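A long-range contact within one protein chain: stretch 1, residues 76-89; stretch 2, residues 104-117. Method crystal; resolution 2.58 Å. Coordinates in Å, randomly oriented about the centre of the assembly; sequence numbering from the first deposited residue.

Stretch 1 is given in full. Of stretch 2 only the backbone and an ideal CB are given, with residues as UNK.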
ATOM      1  N   THR A  76      19.020 -18.229  -5.528  1.00 47.21           N
ATOM      2  CA  THR A  76      18.627 -18.206  -6.922  1.00 42.67           C
ATOM      3  C   THR A  76      17.588 -17.104  -7.198  1.00 42.17           C
ATOM      4  O   THR A  76      17.716 -16.413  -8.205  1.00 38.89           O
ATOM      5  CB  THR A  76      18.067 -19.546  -7.380  1.00 45.38           C
ATOM      6  OG1 THR A  76      19.096 -20.558  -7.368  1.00 46.10           O
ATOM      7  CG2 THR A  76      17.510 -19.416  -8.789  1.00 44.90           C
ATOM      8  N   LEU A  77      16.577 -16.942  -6.333  1.00 38.34           N
ATOM      9  CA  LEU A  77      15.590 -15.882  -6.527  1.00 38.23           C
ATOM     10  C   LEU A  77      16.174 -14.494  -6.549  1.00 41.57           C
ATOM     11  O   LEU A  77      15.913 -13.680  -7.443  1.00 45.12           O
ATOM     12  CB  LEU A  77      14.551 -15.913  -5.432  1.00 40.38           C
ATOM     13  CG  LEU A  77      13.772 -17.237  -5.410  1.00 44.40           C
ATOM     14  CD1 LEU A  77      12.495 -17.173  -4.593  1.00 44.13           C
ATOM     15  CD2 LEU A  77      13.429 -17.710  -6.807  1.00 44.82           C
ATOM     16  N   LYS A  78      17.000 -14.206  -5.572  1.00 45.31           N
ATOM     17  CA  LYS A  78      17.612 -12.902  -5.486  1.00 45.64           C
ATOM     18  C   LYS A  78      18.510 -12.654  -6.677  1.00 44.41           C
ATOM     19  O   LYS A  78      18.594 -11.556  -7.172  1.00 49.73           O
ATOM     20  CB  LYS A  78      18.419 -12.787  -4.203  1.00 48.54           C
ATOM     21  CG  LYS A  78      17.589 -12.656  -2.953  1.00 50.37           C
ATOM     22  CD  LYS A  78      18.482 -12.799  -1.734  1.00 52.46           C
ATOM     23  CE  LYS A  78      17.696 -12.384  -0.506  1.00 58.92           C
ATOM     24  NZ  LYS A  78      18.412 -12.554   0.788  1.00 60.26           N
ATOM     25  N   ALA A  79      19.233 -13.645  -7.129  1.00 43.95           N
ATOM     26  CA  ALA A  79      20.054 -13.395  -8.301  1.00 45.87           C
ATOM     27  C   ALA A  79      19.136 -13.057  -9.498  1.00 46.25           C
ATOM     28  O   ALA A  79      19.455 -12.139 -10.266  1.00 48.52           O
ATOM     29  CB  ALA A  79      20.981 -14.567  -8.605  1.00 42.17           C
ATOM     30  N   TYR A  80      18.003 -13.750  -9.632  1.00 43.09           N
ATOM     31  CA  TYR A  80      17.088 -13.508 -10.771  1.00 48.16           C
ATOM     32  C   TYR A  80      16.503 -12.108 -10.729  1.00 44.69           C
ATOM     33  O   TYR A  80      16.470 -11.377 -11.694  1.00 49.38           O
ATOM     34  CB  TYR A  80      15.946 -14.547 -10.817  1.00 49.27           C
ATOM     35  CG  TYR A  80      14.890 -14.267 -11.865  1.00 49.84           C
ATOM     36  CD1 TYR A  80      15.173 -14.381 -13.211  1.00 50.19           C
ATOM     37  CD2 TYR A  80      13.598 -13.903 -11.499  1.00 53.32           C
ATOM     38  CE1 TYR A  80      14.211 -14.128 -14.169  1.00 51.30           C
ATOM     39  CE2 TYR A  80      12.621 -13.648 -12.447  1.00 51.32           C
ATOM     40  CZ  TYR A  80      12.936 -13.752 -13.786  1.00 52.04           C
ATOM     41  OH  TYR A  80      11.984 -13.475 -14.760  1.00 52.51           O
ATOM     42  N   VAL A  81      16.076 -11.725  -9.569  1.00 43.95           N
ATOM     43  CA  VAL A  81      15.589 -10.385  -9.353  1.00 41.15           C
ATOM     44  C   VAL A  81      16.608  -9.320  -9.566  1.00 39.74           C
ATOM     45  O   VAL A  81      16.290  -8.306 -10.136  1.00 39.60           O
ATOM     46  CB  VAL A  81      15.009 -10.331  -7.970  1.00 40.83           C
ATOM     47  CG1 VAL A  81      14.890  -8.931  -7.487  1.00 47.18           C
ATOM     48  CG2 VAL A  81      13.664 -10.987  -8.090  1.00 40.84           C
ATOM     49  N   ASP A  82      17.835  -9.557  -9.142  1.00 41.13           N
ATOM     50  CA  ASP A  82      18.942  -8.682  -9.494  1.00 41.24           C
ATOM     51  C   ASP A  82      19.179  -8.557 -10.987  1.00 42.67           C
ATOM     52  O   ASP A  82      19.525  -7.451 -11.456  1.00 41.68           O
ATOM     53  CB  ASP A  82      20.241  -9.106  -8.808  1.00 42.48           C
ATOM     54  CG  ASP A  82      20.223  -8.868  -7.285  1.00 45.29           C
ATOM     55  OD1 ASP A  82      19.335  -8.207  -6.741  1.00 51.36           O
ATOM     56  OD2 ASP A  82      21.114  -9.317  -6.594  1.00 46.66           O
ATOM     57  N   GLU A  83      18.995  -9.635 -11.753  1.00 44.67           N
ATOM     58  CA  GLU A  83      19.225  -9.524 -13.186  1.00 49.67           C
ATOM     59  C   GLU A  83      18.101  -8.735 -13.806  1.00 48.78           C
ATOM     60  O   GLU A  83      18.362  -7.944 -14.718  1.00 48.51           O
ATOM     61  CB  GLU A  83      19.417 -10.868 -13.899  1.00 54.81           C
ATOM     62  CG  GLU A  83      20.834 -11.425 -13.736  1.00 67.33           C
ATOM     63  CD  GLU A  83      21.081 -12.741 -14.507  1.00 77.64           C
ATOM     64  OE1 GLU A  83      20.865 -12.708 -15.755  1.00 77.14           O
ATOM     65  OE2 GLU A  83      21.492 -13.786 -13.881  1.00 68.40           O
ATOM     66  N   CYS A  84      16.867  -8.944 -13.324  1.00 46.09           N
ATOM     67  CA  CYS A  84      15.703  -8.237 -13.883  1.00 46.38           C
ATOM     68  C   CYS A  84      15.913  -6.747 -13.697  1.00 47.94           C
ATOM     69  O   CYS A  84      15.557  -5.945 -14.557  1.00 49.41           O
ATOM     70  CB  CYS A  84      14.408  -8.628 -13.186  1.00 45.39           C
ATOM     71  SG  CYS A  84      13.852 -10.322 -13.450  0.96 46.63           S
ATOM     72  N   LYS A  85      16.470  -6.383 -12.550  1.00 48.22           N
ATOM     73  CA  LYS A  85      16.757  -4.999 -12.260  1.00 51.01           C
ATOM     74  C   LYS A  85      17.855  -4.449 -13.141  1.00 50.83           C
ATOM     75  O   LYS A  85      17.758  -3.321 -13.587  1.00 48.96           O
ATOM     76  CB  LYS A  85      17.161  -4.759 -10.796  1.00 49.16           C
ATOM     77  CG  LYS A  85      17.326  -3.260 -10.548  1.00 48.94           C
ATOM     78  CD  LYS A  85      17.712  -2.886  -9.145  1.00 51.44           C
ATOM     79  CE  LYS A  85      18.347  -1.507  -9.214  1.00 52.48           C
ATOM     80  NZ  LYS A  85      18.694  -1.059  -7.861  1.00 55.82           N
ATOM     81  N   LEU A  86      18.907  -5.222 -13.357  1.00 55.09           N
ATOM     82  CA  LEU A  86      19.999  -4.760 -14.202  1.00 58.53           C
ATOM     83  C   LEU A  86      19.529  -4.535 -15.666  1.00 58.38           C
ATOM     84  O   LEU A  86      19.996  -3.648 -16.338  1.00 59.45           O
ATOM     85  CB  LEU A  86      21.157  -5.742 -14.149  1.00 60.85           C
ATOM     86  CG  LEU A  86      22.377  -5.244 -14.905  1.00 63.17           C
ATOM     87  CD1 LEU A  86      23.113  -4.217 -14.058  1.00 63.96           C
ATOM     88  CD2 LEU A  86      23.248  -6.436 -15.263  1.00 67.11           C
ATOM     89  N   ALA A  87      18.590  -5.329 -16.144  1.00 55.26           N
ATOM     90  CA  ALA A  87      18.040  -5.110 -17.455  1.00 56.86           C
ATOM     91  C   ALA A  87      17.313  -3.759 -17.631  1.00 56.36           C
ATOM     92  O   ALA A  87      17.189  -3.278 -18.757  1.00 55.96           O
ATOM     93  CB  ALA A  87      17.111  -6.266 -17.815  1.00 57.17           C
ATOM     94  N   THR A  88      16.831  -3.155 -16.549  1.00 53.45           N
ATOM     95  CA  THR A  88      16.210  -1.829 -16.636  1.00 53.75           C
ATOM     96  C   THR A  88      17.197  -0.629 -16.589  1.00 55.11           C
ATOM     97  O   THR A  88      16.791   0.492 -16.816  1.00 54.73           O
ATOM     98  CB  THR A  88      15.197  -1.633 -15.506  1.00 52.96           C
ATOM     99  OG1 THR A  88      15.915  -1.421 -14.281  1.00 51.53           O
ATOM    100  CG2 THR A  88      14.195  -2.835 -15.403  1.00 47.76           C
ATOM    101  N   THR A  89      18.478  -0.843 -16.326  1.00 62.76           N
ATOM    102  CA  THR A  89      19.441   0.280 -16.339  1.00 77.05           C
ATOM    103  C   THR A  89      19.619   0.879 -17.736  1.00 82.90           C
ATOM    104  O   THR A  89      19.936   2.069 -17.879  1.00 84.43           O
ATOM    105  CB  THR A  89      20.857  -0.091 -15.828  1.00 79.44           C
ATOM    106  OG1 THR A  89      21.505  -0.898 -16.818  1.00 84.48           O
ATOM    107  CG2 THR A  89      20.821  -0.809 -14.435  1.00 77.87           C
ATOM    108  N   UNK A 104       6.835  -4.298 -17.260  1.00 40.03           N
ATOM    109  CA  UNK A 104       7.480  -5.564 -17.523  1.00 43.20           C
ATOM    110  C   UNK A 104       8.252  -6.069 -16.322  1.00 41.79           C
ATOM    111  O   UNK A 104       8.195  -7.236 -16.020  1.00 42.13           O
ATOM    112  CB  UNK A 104       8.413  -5.438 -18.729  1.00 43.20           C
ATOM    113  N   UNK A 105       9.014  -5.186 -15.688  1.00 39.59           N
ATOM    114  CA  UNK A 105       9.846  -5.532 -14.540  1.00 40.60           C
ATOM    115  C   UNK A 105       8.965  -5.938 -13.361  1.00 39.91           C
ATOM    116  O   UNK A 105       9.235  -6.925 -12.656  1.00 38.06           O
ATOM    117  CB  UNK A 105      10.752  -4.360 -14.155  1.00 40.60           C
ATOM    118  N   UNK A 106       7.879  -5.215 -13.186  1.00 38.13           N
ATOM    119  CA  UNK A 106       7.023  -5.481 -12.060  1.00 39.17           C
ATOM    120  C   UNK A 106       6.356  -6.876 -12.234  1.00 38.92           C
ATOM    121  O   UNK A 106       6.331  -7.700 -11.321  1.00 36.17           O
ATOM    122  CB  UNK A 106       5.975  -4.375 -11.921  1.00 39.17           C
ATOM    123  N   UNK A 107       5.826  -7.136 -13.426  1.00 40.54           N
ATOM    124  CA  UNK A 107       5.188  -8.440 -13.730  1.00 39.57           C
ATOM    125  C   UNK A 107       6.128  -9.604 -13.496  1.00 39.90           C
ATOM    126  O   UNK A 107       5.700 -10.631 -13.025  1.00 37.66           O
ATOM    127  CB  UNK A 107       4.700  -8.472 -15.180  1.00 39.57           C
ATOM    128  N   UNK A 108       7.414  -9.433 -13.833  1.00 40.85           N
ATOM    129  CA  UNK A 108       8.398 -10.431 -13.510  1.00 42.54           C
ATOM    130  C   UNK A 108       8.462 -10.724 -12.037  1.00 41.30           C
ATOM    131  O   UNK A 108       8.543 -11.866 -11.691  1.00 47.04           O
ATOM    132  CB  UNK A 108       9.775  -9.991 -14.011  1.00 42.54           C
ATOM    133  N   UNK A 109       8.421  -9.718 -11.175  1.00 41.87           N
ATOM    134  CA  UNK A 109       8.499  -9.959  -9.734  1.00 41.27           C
ATOM    135  C   UNK A 109       7.262 -10.618  -9.213  1.00 40.33           C
ATOM    136  O   UNK A 109       7.348 -11.513  -8.370  1.00 37.27           O
ATOM    137  CB  UNK A 109       8.737  -8.650  -8.978  1.00 41.27           C
ATOM    138  N   UNK A 110       6.114 -10.148  -9.679  1.00 41.50           N
ATOM    139  CA  UNK A 110       4.825 -10.647  -9.199  1.00 42.76           C
ATOM    140  C   UNK A 110       4.729 -12.142  -9.492  1.00 43.52           C
ATOM    141  O   UNK A 110       4.220 -12.930  -8.697  1.00 40.05           O
ATOM    142  CB  UNK A 110       3.665  -9.891  -9.850  1.00 42.76           C
ATOM    143  N   UNK A 111       5.237 -12.523 -10.656  1.00 44.85           N
ATOM    144  CA  UNK A 111       5.067 -13.867 -11.140  1.00 49.53           C
ATOM    145  C   UNK A 111       6.019 -14.785 -10.326  1.00 48.65           C
ATOM    146  O   UNK A 111       5.635 -15.863  -9.867  1.00 45.61           O
ATOM    147  CB  UNK A 111       5.343 -13.944 -12.643  1.00 49.53           C
ATOM    148  N   UNK A 112       7.248 -14.322 -10.126  1.00 44.90           N
ATOM    149  CA  UNK A 112       8.203 -14.999  -9.270  1.00 42.15           C
ATOM    150  C   UNK A 112       7.669 -15.182  -7.853  1.00 41.03           C
ATOM    151  O   UNK A 112       7.850 -16.224  -7.247  1.00 39.36           O
ATOM    152  CB  UNK A 112       9.519 -14.219  -9.237  1.00 42.15           C
ATOM    153  N   UNK A 113       6.991 -14.168  -7.334  1.00 42.32           N
ATOM    154  CA  UNK A 113       6.318 -14.266  -6.042  1.00 42.02           C
ATOM    155  C   UNK A 113       5.173 -15.272  -6.062  1.00 43.40           C
ATOM    156  O   UNK A 113       5.073 -16.108  -5.189  1.00 42.92           O
ATOM    157  CB  UNK A 113       5.790 -12.893  -5.622  1.00 42.02           C
ATOM    158  N   UNK A 114       4.328 -15.252  -7.076  1.00 45.29           N
ATOM    159  CA  UNK A 114       3.234 -16.217  -7.095  1.00 43.00           C
ATOM    160  C   UNK A 114       3.751 -17.657  -7.122  1.00 42.25           C
ATOM    161  O   UNK A 114       3.163 -18.543  -6.490  1.00 41.52           O
ATOM    162  CB  UNK A 114       2.331 -15.963  -8.304  1.00 43.00           C
ATOM    163  N   UNK A 115       4.807 -17.887  -7.907  1.00 43.50           N
ATOM    164  CA  UNK A 115       5.529 -19.164  -7.982  1.00 40.69           C
ATOM    165  C   UNK A 115       6.165 -19.564  -6.659  1.00 45.23           C
ATOM    166  O   UNK A 115       5.804 -20.584  -6.093  1.00 43.72           O
ATOM    167  CB  UNK A 115       6.612 -19.088  -9.060  1.00 40.69           C
ATOM    168  N   UNK A 116       7.133 -18.798  -6.167  1.00 50.05           N
ATOM    169  CA  UNK A 116       7.797 -19.203  -4.934  1.00 54.52           C
ATOM    170  C   UNK A 116       6.895 -19.233  -3.660  1.00 50.02           C
ATOM    171  O   UNK A 116       7.121 -20.035  -2.752  1.00 52.18           O
ATOM    172  CB  UNK A 116       8.971 -18.252  -4.692  1.00 54.52           C
ATOM    173  N   UNK A 117       5.870 -18.412  -3.585  1.00 45.07           N
ATOM    174  CA  UNK A 117       5.006 -18.413  -2.395  1.00 44.99           C
ATOM    175  C   UNK A 117       3.736 -19.232  -2.632  1.00 48.41           C
ATOM    176  O   UNK A 117       2.918 -19.387  -1.732  1.00 46.73           O
ATOM    177  CB  UNK A 117       4.636 -16.980  -2.005  1.00 44.99           C
TER

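Two helices pack side by side, their axes nearly antiparallel at 172° and 10.2 Å apart at closest approach. At such a spacing the seam is filled mostly by side chains, so the useful question at each position is how much room its CB leaves before stretch 1 begins.

Position 104 is helical and its CB finds nothing of stretch 1 within 5.5 Å, so this contact sets no demand; the residue is Arg104.

Position 105 points toward stretch 1, near its closest backbone: the CA atoms of 105 and Cys84 are 6.5 Å apart. Its ideal CB lies 4.0 Å from Thr88 CG2, with the Cys84 carbonyl a little farther off. A flat or slender apolar side chain would suit, Leu or Met as well as an aromatic. The residue is Phe105, chi1 in t. Its ring slides edge-on along the backbone, CD1 3.5 Å from Cys84 O and CE1 3.6 Å from Lys85 N, while CD1 also lies 3.9 Å from Thr88 CG2. The slightly positive ring edge is a reasonable neighbour for a carbonyl oxygen.

Positions 106 and 107 turn out of reach of stretch 1 and accept many helix formers; they are Thr106 and Ala107.

Position 108 points toward stretch 1, its ideal CB 4.1 Å from Cys84 SG and 4.2 Å from Tyr80 OH. Something long and flexible, apolar near its root, would fit: Met, Lys, Arg or Gln. Lys108 answers with its aliphatic stem, CD lying 3.5 Å from Cys84 SG and 3.6 Å from Tyr80 OH; its NZ continues beyond these contacts.

Position 109 leaves sideways, with nothing within 5.5 Å of its ideal CB, yet Val81 offers a methyl to a branch that bends back. Leu, Ile or Met could reach. Leu109 does, bringing CD2 to 3.6 Å from Val81 CG2.

Position 110 is out of reach and holds Ile110.

Position 111 is sideways, but a long polar side chain could work near the Tyr80 hydroxyl. Glu111 does so through water: Tyr80 OH donates to the water at 2.7 Å, and the water donates to Lys108 O at 2.9 Å and to Glu111 OE1 at 3.0 Å.

Position 112 points toward a hollow lined by Leu77, Tyr80 and Val81, with Tyr80 CE2 4.5 Å from its ideal CB. This calls for a branched or flexible apolar residue, Leu, Ile or Met. Leu112 sends CD1 to 3.7 Å from Leu77 CD2, and CD2 to 3.6 Å from both Val81 CG2 and Tyr80 CD2, at the edge of the tyrosine ring.

Positions 113, 114 and 115 make no contact, although 115 points toward stretch 1; they are Ile113, Ala114 and Leu115.

Position 116 points toward Leu77, whose CD1 is 3.7 Å from the ideal CB. So little room favours a small or compact side chain, Ala, Ser or Asn. Asn116 sets CG 3.3 Å from Leu77 CD1, a tight contact.

Position 117 goes sideways; Trp117 ends nearer stretch 1 without touching it.

Stretch 2 (104-117) RFTAKLIELIALNW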
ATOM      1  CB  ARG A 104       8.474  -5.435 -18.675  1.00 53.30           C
ATOM      2  CG  ARG A 104       7.882  -5.509 -20.081  1.00 64.09           C
ATOM      3  CD  ARG A 104       8.979  -5.659 -21.147  1.00 71.39           C
ATOM      4  NE  ARG A 104       8.402  -5.674 -22.505  1.00 77.50           N
ATOM      5  CZ  ARG A 104       8.495  -4.689 -23.402  1.00 76.37           C
ATOM      6  NH1 ARG A 104       9.158  -3.567 -23.118  1.00 79.00           N
ATOM      7  NH2 ARG A 104       7.926  -4.834 -24.597  1.00 70.43           N
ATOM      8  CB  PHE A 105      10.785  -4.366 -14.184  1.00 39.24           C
ATOM      9  CG  PHE A 105      11.439  -4.500 -12.844  1.00 40.79           C
ATOM     10  CD1 PHE A 105      12.634  -5.177 -12.710  1.00 42.46           C
ATOM     11  CD2 PHE A 105      10.845  -3.950 -11.698  1.00 41.36           C
ATOM     12  CE1 PHE A 105      13.223  -5.314 -11.464  1.00 42.29           C
ATOM     13  CE2 PHE A 105      11.413  -4.095 -10.445  1.00 40.31           C
ATOM     14  CZ  PHE A 105      12.601  -4.792 -10.326  1.00 42.36           C
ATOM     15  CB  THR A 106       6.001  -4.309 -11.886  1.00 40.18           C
ATOM     16  OG1 THR A 106       6.689  -3.036 -11.835  1.00 36.73           O
ATOM     17  CG2 THR A 106       5.218  -4.486 -10.615  1.00 40.04           C
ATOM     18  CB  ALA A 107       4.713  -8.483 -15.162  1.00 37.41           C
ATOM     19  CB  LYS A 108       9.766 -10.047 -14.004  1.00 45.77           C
ATOM     20  CG  LYS A 108       9.936 -10.324 -15.486  1.00 51.29           C
ATOM     21  CD  LYS A 108      11.383 -10.053 -15.851  1.00 61.27           C
ATOM     22  CE  LYS A 108      11.635 -10.104 -17.344  1.00 66.55           C
ATOM     23  NZ  LYS A 108      12.761  -9.190 -17.712  1.00 68.80           N
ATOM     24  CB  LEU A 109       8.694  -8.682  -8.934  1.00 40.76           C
ATOM     25  CG  LEU A 109       9.929  -7.828  -9.231  1.00 45.08           C
ATOM     26  CD1 LEU A 109      10.050  -6.797  -8.138  1.00 48.51           C
ATOM     27  CD2 LEU A 109      11.230  -8.567  -9.309  1.00 47.52           C
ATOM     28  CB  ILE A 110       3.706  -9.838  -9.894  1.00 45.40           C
ATOM     29  CG1 ILE A 110       3.654  -8.470  -9.285  1.00 45.60           C
ATOM     30  CG2 ILE A 110       2.317 -10.448  -9.763  1.00 47.59           C
ATOM     31  CD1 ILE A 110       3.164  -7.480 -10.306  1.00 48.45           C
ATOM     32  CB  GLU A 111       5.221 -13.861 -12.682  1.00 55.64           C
ATOM     33  CG  GLU A 111       6.193 -14.827 -13.303  1.00 67.42           C
ATOM     34  CD  GLU A 111       6.310 -14.732 -14.843  1.00 75.79           C
ATOM     35  OE1 GLU A 111       7.020 -13.796 -15.364  1.00 61.77           O
ATOM     36  OE2 GLU A 111       5.747 -15.677 -15.509  1.00 75.59           O
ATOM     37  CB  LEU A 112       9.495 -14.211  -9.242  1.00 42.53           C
ATOM     38  CG  LEU A 112      10.536 -14.801  -8.348  1.00 44.92           C
ATOM     39  CD1 LEU A 112      10.772 -16.210  -8.848  1.00 51.37           C
ATOM     40  CD2 LEU A 112      11.810 -14.042  -8.432  1.00 43.84           C
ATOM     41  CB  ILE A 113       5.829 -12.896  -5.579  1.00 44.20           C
ATOM     42  CG1 ILE A 113       7.037 -12.016  -5.258  1.00 44.71           C
ATOM     43  CG2 ILE A 113       4.924 -13.004  -4.359  1.00 44.40           C
ATOM     44  CD1 ILE A 113       6.696 -10.546  -5.201  1.00 44.65           C
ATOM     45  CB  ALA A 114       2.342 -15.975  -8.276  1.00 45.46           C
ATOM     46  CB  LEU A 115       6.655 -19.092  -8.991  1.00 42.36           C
ATOM     47  CG  LEU A 115       7.530 -20.363  -9.058  1.00 44.88           C
ATOM     48  CD1 LEU A 115       6.671 -21.572  -9.405  1.00 42.80           C
ATOM     49  CD2 LEU A 115       8.639 -20.209 -10.077  1.00 45.40           C
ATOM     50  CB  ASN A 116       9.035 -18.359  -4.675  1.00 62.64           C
ATOM     51  CG  ASN A 116       9.847 -18.851  -3.466  1.00 71.11           C
ATOM     52  OD1 ASN A 116       9.934 -18.179  -2.422  1.00 69.88           O
ATOM     53  ND2 ASN A 116      10.449 -20.037  -3.607  1.00 82.40           N
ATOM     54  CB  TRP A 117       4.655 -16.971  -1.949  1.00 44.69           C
ATOM     55  CG  TRP A 117       5.681 -16.377  -1.000  1.00 42.50           C
ATOM     56  CD1 TRP A 117       5.641 -16.396   0.370  1.00 42.89           C
ATOM     57  CD2 TRP A 117       6.902 -15.725  -1.359  1.00 39.26           C
ATOM     58  NE1 TRP A 117       6.774 -15.795   0.878  1.00 45.42           N
ATOM     59  CE2 TRP A 117       7.570 -15.393  -0.166  1.00 41.00           C
ATOM     60  CE3 TRP A 117       7.503 -15.422  -2.567  1.00 38.05           C
ATOM     61  CZ2 TRP A 117       8.779 -14.726  -0.150  1.00 39.98           C
ATOM     62  CZ3 TRP A 117       8.715 -14.793  -2.556  1.00 40.50           C
ATOM     63  CH2 TRP A 117       9.345 -14.432  -1.346  1.00 39.91           C
TER
HETATM   64  O   HOH W   1       9.515 -13.722 -13.707  1.00 41.80           O
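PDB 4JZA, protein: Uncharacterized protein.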